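Local atomic coordinates of putative enoyl-CoA hydratase (Streptomyces avermitilis, PDB entry 3GKB), a protein that probably acts on coenzyme A thioesters as an enoyl-CoA hydratase or related enzyme of the crotonase family, though its own substrate and reaction are not established. Residues Ala34-Met37 and Arg38-Thr42; Gly141-Glu144 and Ala145-Ile149. All coordinates share one frame; numbering follows the deposited sequence.

Contact 1 of 2, residues Ala34-Met37 and Arg38-Thr42; sequences ATMM and RELRT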
# COMPACT_ATOMS: atom_id res chain seq x y z
N ALA B 34 -7.28 32.61 4.84
CA ALA B 34 -5.95 33.18 5.04
C ALA B 34 -5.62 33.36 6.52
O ALA B 34 -4.48 33.12 6.93
CB ALA B 34 -5.79 34.51 4.31
N THR B 35 -6.63 33.75 7.30
CA THR B 35 -6.44 33.91 8.73
C THR B 35 -6.11 32.59 9.40
O THR B 35 -5.16 32.51 10.17
CB THR B 35 -7.65 34.62 9.41
OG1 THR B 35 -7.81 35.93 8.83
CG2 THR B 35 -7.40 34.76 10.91
N MET B 36 -6.84 31.52 9.08
CA MET B 36 -6.51 30.21 9.66
C MET B 36 -5.10 29.74 9.27
O MET B 36 -4.38 29.19 10.10
CB MET B 36 -7.53 29.12 9.29
CG MET B 36 -7.30 27.78 10.05
SD MET B 36 -8.34 26.35 9.53
CE MET B 36 -9.96 26.87 10.20
N MET B 37 -4.74 29.94 8.02
CA MET B 37 -3.42 29.55 7.52
C MET B 37 -2.31 30.23 8.35
O MET B 37 -1.31 29.62 8.71
CB MET B 37 -3.29 29.89 6.03
CG MET B 37 -4.16 29.02 5.10
SD MET B 37 -4.30 29.49 3.35
CE MET B 37 -2.67 29.07 2.78
N ARG B 38 -2.52 31.51 8.65
CA ARG B 38 -1.53 32.26 9.43
C ARG B 38 -1.52 31.80 10.89
O ARG B 38 -0.44 31.64 11.48
CB ARG B 38 -1.84 33.77 9.31
CG ARG B 38 -0.95 34.68 10.08
CD ARG B 38 -1.15 36.12 9.58
NE ARG B 38 -2.44 36.70 9.97
CZ ARG B 38 -3.54 36.81 9.22
NH1 ARG B 38 -3.58 36.38 7.95
NH2 ARG B 38 -4.62 37.38 9.74
N GLU B 39 -2.70 31.54 11.45
CA GLU B 39 -2.81 31.14 12.85
C GLU B 39 -2.24 29.73 13.05
O GLU B 39 -1.59 29.47 14.06
CB GLU B 39 -4.25 31.24 13.38
CG GLU B 39 -4.75 32.67 13.52
CD GLU B 39 -6.13 32.78 14.12
OE1 GLU B 39 -6.87 31.78 14.19
OE2 GLU B 39 -6.49 33.92 14.52
N LEU B 40 -2.49 28.83 12.10
CA LEU B 40 -1.88 27.50 12.13
C LEU B 40 -0.35 27.58 12.13
O LEU B 40 0.33 26.87 12.90
CB LEU B 40 -2.34 26.66 10.92
CG LEU B 40 -3.71 26.03 11.04
CD1 LEU B 40 -4.21 25.60 9.67
CD2 LEU B 40 -3.66 24.81 12.03
N ARG B 41 0.21 28.43 11.28
CA ARG B 41 1.65 28.60 11.25
C ARG B 41 2.18 29.08 12.59
O ARG B 41 3.16 28.54 13.12
CB ARG B 41 2.06 29.58 10.15
CG ARG B 41 3.56 29.56 9.90
CD ARG B 41 3.95 30.24 8.59
NE ARG B 41 3.96 31.69 8.81
CZ ARG B 41 3.16 32.58 8.22
NH1 ARG B 41 2.24 32.22 7.33
NH2 ARG B 41 3.29 33.87 8.51
N THR B 42 1.53 30.10 13.15
CA THR B 42 1.93 30.64 14.46
C THR B 42 1.90 29.58 15.56
O THR B 42 2.89 29.42 16.30
CB THR B 42 1.06 31.85 14.87
OG1 THR B 42 1.15 32.86 13.86
CG2 THR B 42 1.53 32.43 16.20
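Met-36 and Leu-40, one helical turn apart, carry the close-packed side of this i to i+4 contact in helix 34-48. Their side chains run alongside each other and point the same way, with CG of Met-36 3.8 Å from CD1 of Leu-40. Met-36 has CG anti to the backbone N (chi1 -172°) and stays extended as far as SD; the final bend carries its methyl away from Leu-40. In the backbone, Leu-40 N donates to Met-36 O at 2.8 Å, nearly straight at 168°. Leu-11 of strand 11-16 touches Leu-40, Leu-67 lies against Met-36, and Met-37 packs on Leu-84 of helix 78-87.

The outer side is looser. CG2 of Thr-35 and the carboxylate of Glu-39 lie side by side, OE2 of Glu-39 3.8 Å from CG2 of Thr-35, a van der Waals contact only; OE1 of Glu-39 is hydrogen-bonded to Thr-10 OG1 and OE2 to the backbone N of Ser-9. Arg-38 folds back at chi3 (71°) and lays its guanidinium obliquely over the Thr-35 end, NH2 of Arg-38 3.6 Å from OG1 of Thr-35.

The chemistry thus splits by face: apolar contacts seat the helix of this beta-alpha-beta unit, Glu-39 fastens it to the N-terminal segment, and Arg-38 probably keeps much of its charge in solvent.

Contact 2 of 2, residues Gly141-Glu144 and Ala145-Ile149; sequences GQIE and ALMGI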
# COMPACT_ATOMS: atom_id res chain seq x y z
N GLY B 141 -12.74 13.79 0.83
CA GLY B 141 -12.82 13.93 -0.61
C GLY B 141 -11.91 15.00 -1.15
O GLY B 141 -11.67 16.04 -0.50
N GLN B 142 -11.41 14.79 -2.37
CA GLN B 142 -10.64 15.83 -3.06
C GLN B 142 -11.62 16.49 -4.04
O GLN B 142 -11.85 15.98 -5.12
CB GLN B 142 -9.40 15.28 -3.78
CG GLN B 142 -8.33 14.66 -2.85
CD GLN B 142 -7.62 15.64 -1.87
OE1 GLN B 142 -6.94 15.18 -0.93
NE2 GLN B 142 -7.77 16.98 -2.08
N ILE B 143 -12.21 17.60 -3.64
CA ILE B 143 -13.25 18.28 -4.42
C ILE B 143 -12.72 19.07 -5.62
O ILE B 143 -13.50 19.50 -6.48
CB ILE B 143 -14.04 19.23 -3.48
CG1 ILE B 143 -15.36 19.69 -4.11
CG2 ILE B 143 -13.20 20.47 -3.14
CD1 ILE B 143 -16.45 18.65 -4.11
N GLU B 144 -11.40 19.27 -5.65
CA GLU B 144 -10.74 20.17 -6.59
C GLU B 144 -11.14 20.00 -8.05
O GLU B 144 -11.47 20.99 -8.71
CB GLU B 144 -9.22 20.06 -6.43
CG GLU B 144 -8.72 20.70 -5.13
CD GLU B 144 -8.56 19.70 -3.95
OE1 GLU B 144 -9.30 18.70 -3.89
OE2 GLU B 144 -7.70 19.96 -3.08
N ALA B 145 -11.14 18.76 -8.53
CA ALA B 145 -11.46 18.47 -9.93
C ALA B 145 -12.81 19.05 -10.33
O ALA B 145 -12.98 19.49 -11.47
CB ALA B 145 -11.39 16.93 -10.22
N LEU B 146 -13.76 19.06 -9.40
CA LEU B 146 -15.11 19.61 -9.65
C LEU B 146 -15.16 21.16 -9.68
O LEU B 146 -16.15 21.75 -10.16
CB LEU B 146 -16.13 19.07 -8.65
CG LEU B 146 -16.28 17.55 -8.65
CD1 LEU B 146 -17.35 17.10 -7.66
CD2 LEU B 146 -16.54 16.97 -10.02
N MET B 147 -14.08 21.78 -9.22
CA MET B 147 -13.89 23.24 -9.30
C MET B 147 -12.99 23.61 -10.49
O MET B 147 -12.60 24.75 -10.64
CB MET B 147 -13.38 23.75 -7.95
CG MET B 147 -14.39 23.55 -6.74
SD MET B 147 -13.63 24.31 -5.23
CE MET B 147 -14.98 23.94 -4.06
N GLY B 148 -12.68 22.62 -11.34
CA GLY B 148 -11.89 22.83 -12.54
C GLY B 148 -10.40 22.92 -12.31
O GLY B 148 -9.67 23.41 -13.17
N ILE B 149 -9.96 22.43 -11.15
CA ILE B 149 -8.54 22.44 -10.78
C ILE B 149 -8.13 21.04 -10.32
O ILE B 149 -8.84 20.05 -10.61
CB ILE B 149 -8.24 23.59 -9.76
CG1 ILE B 149 -8.99 23.38 -8.43
CG2 ILE B 149 -8.64 24.95 -10.38
CD1 ILE B 149 -8.49 24.30 -7.28
O HOH W 1 -10.03 16.45 -7.19
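Glu-144 O gathers the Ile-143 to Ile-149 turn, accepting two backbone N-H groups from opposite faces of its carbonyl plane. Met-147 N approaches to 2.8 Å of Glu-144 O and closes a 3-10 turn; Ile-149 N lies 3.2 Å from the same oxygen. Both donors stand well out of the plane, the first by 54°, so neither uses a lone-pair direction. One residue earlier, Leu-146 N bonds to Ile-143 O with a bent N-H...O angle of 134°. With Gly-148 at positive phi, and its N bonded to Ala-145 O at 3.1 Å inside the Ile-149 to Glu-144 bond, the 3-10 segment ends in a Schellman motif.

Ile-143 sends its two branches to different neighbours: the side chain crosses that of Leu-146 at about a right angle, CD1 of Ile-143 4.0 Å from CD1 of Leu-146, while CG2 of Ile-143 meets CE of Met-147, a chain extended beyond CG, at 4.0 Å. On the Glu-144 side, CG1 of Ile-149 rests 3.9 Å from CB of Glu-144.

Further out, the Glu-144 chain bends at chi2 (95°), bringing OE1 of Glu-144 to 2.9 Å from NE2 of Gln-142. The amide approaches on the syn side of the carboxylate and is weakly bonded also to Gly-119 O. A water donates to Gln-142 O and accepts from Ala-145 N. Ile-143 and Leu-146 pack on helix 270-280 and Ile-149 on helix 230-243, while Ala-145 and Leu-146 touch a second subunit.

Backbone bonds and one water engage several polar atoms of this buried turn. Glu-144 also touches Glu-123 of helix 120-127, consistent with the acidic pair in the active site of crotonase-family hydratases; the Gln-142 N-H and the chi2 bend help fix the rotation of the Glu-144 carboxylate.

From the N terminus, the chain passes through strands 11-16 and 19-24 before helix 34-48, where contact 1 forms within successive turns and closes no long loop. The helix leads into strand 55-60, completing a beta-alpha-beta unit of the six-stranded sheet. Contact 2 comes much later, after strand 139-141 of the smaller sheet, and closes a short turn on the way to helix 155-163. The two are in series, neither nesting nor crossing, with centres about 23 Å apart and nearest atoms about 12 Å apart. Contact 1 links the N-terminal strand region to helix 78-87, whereas contact 2 joins the smaller sheet to C-terminal helices and another subunit.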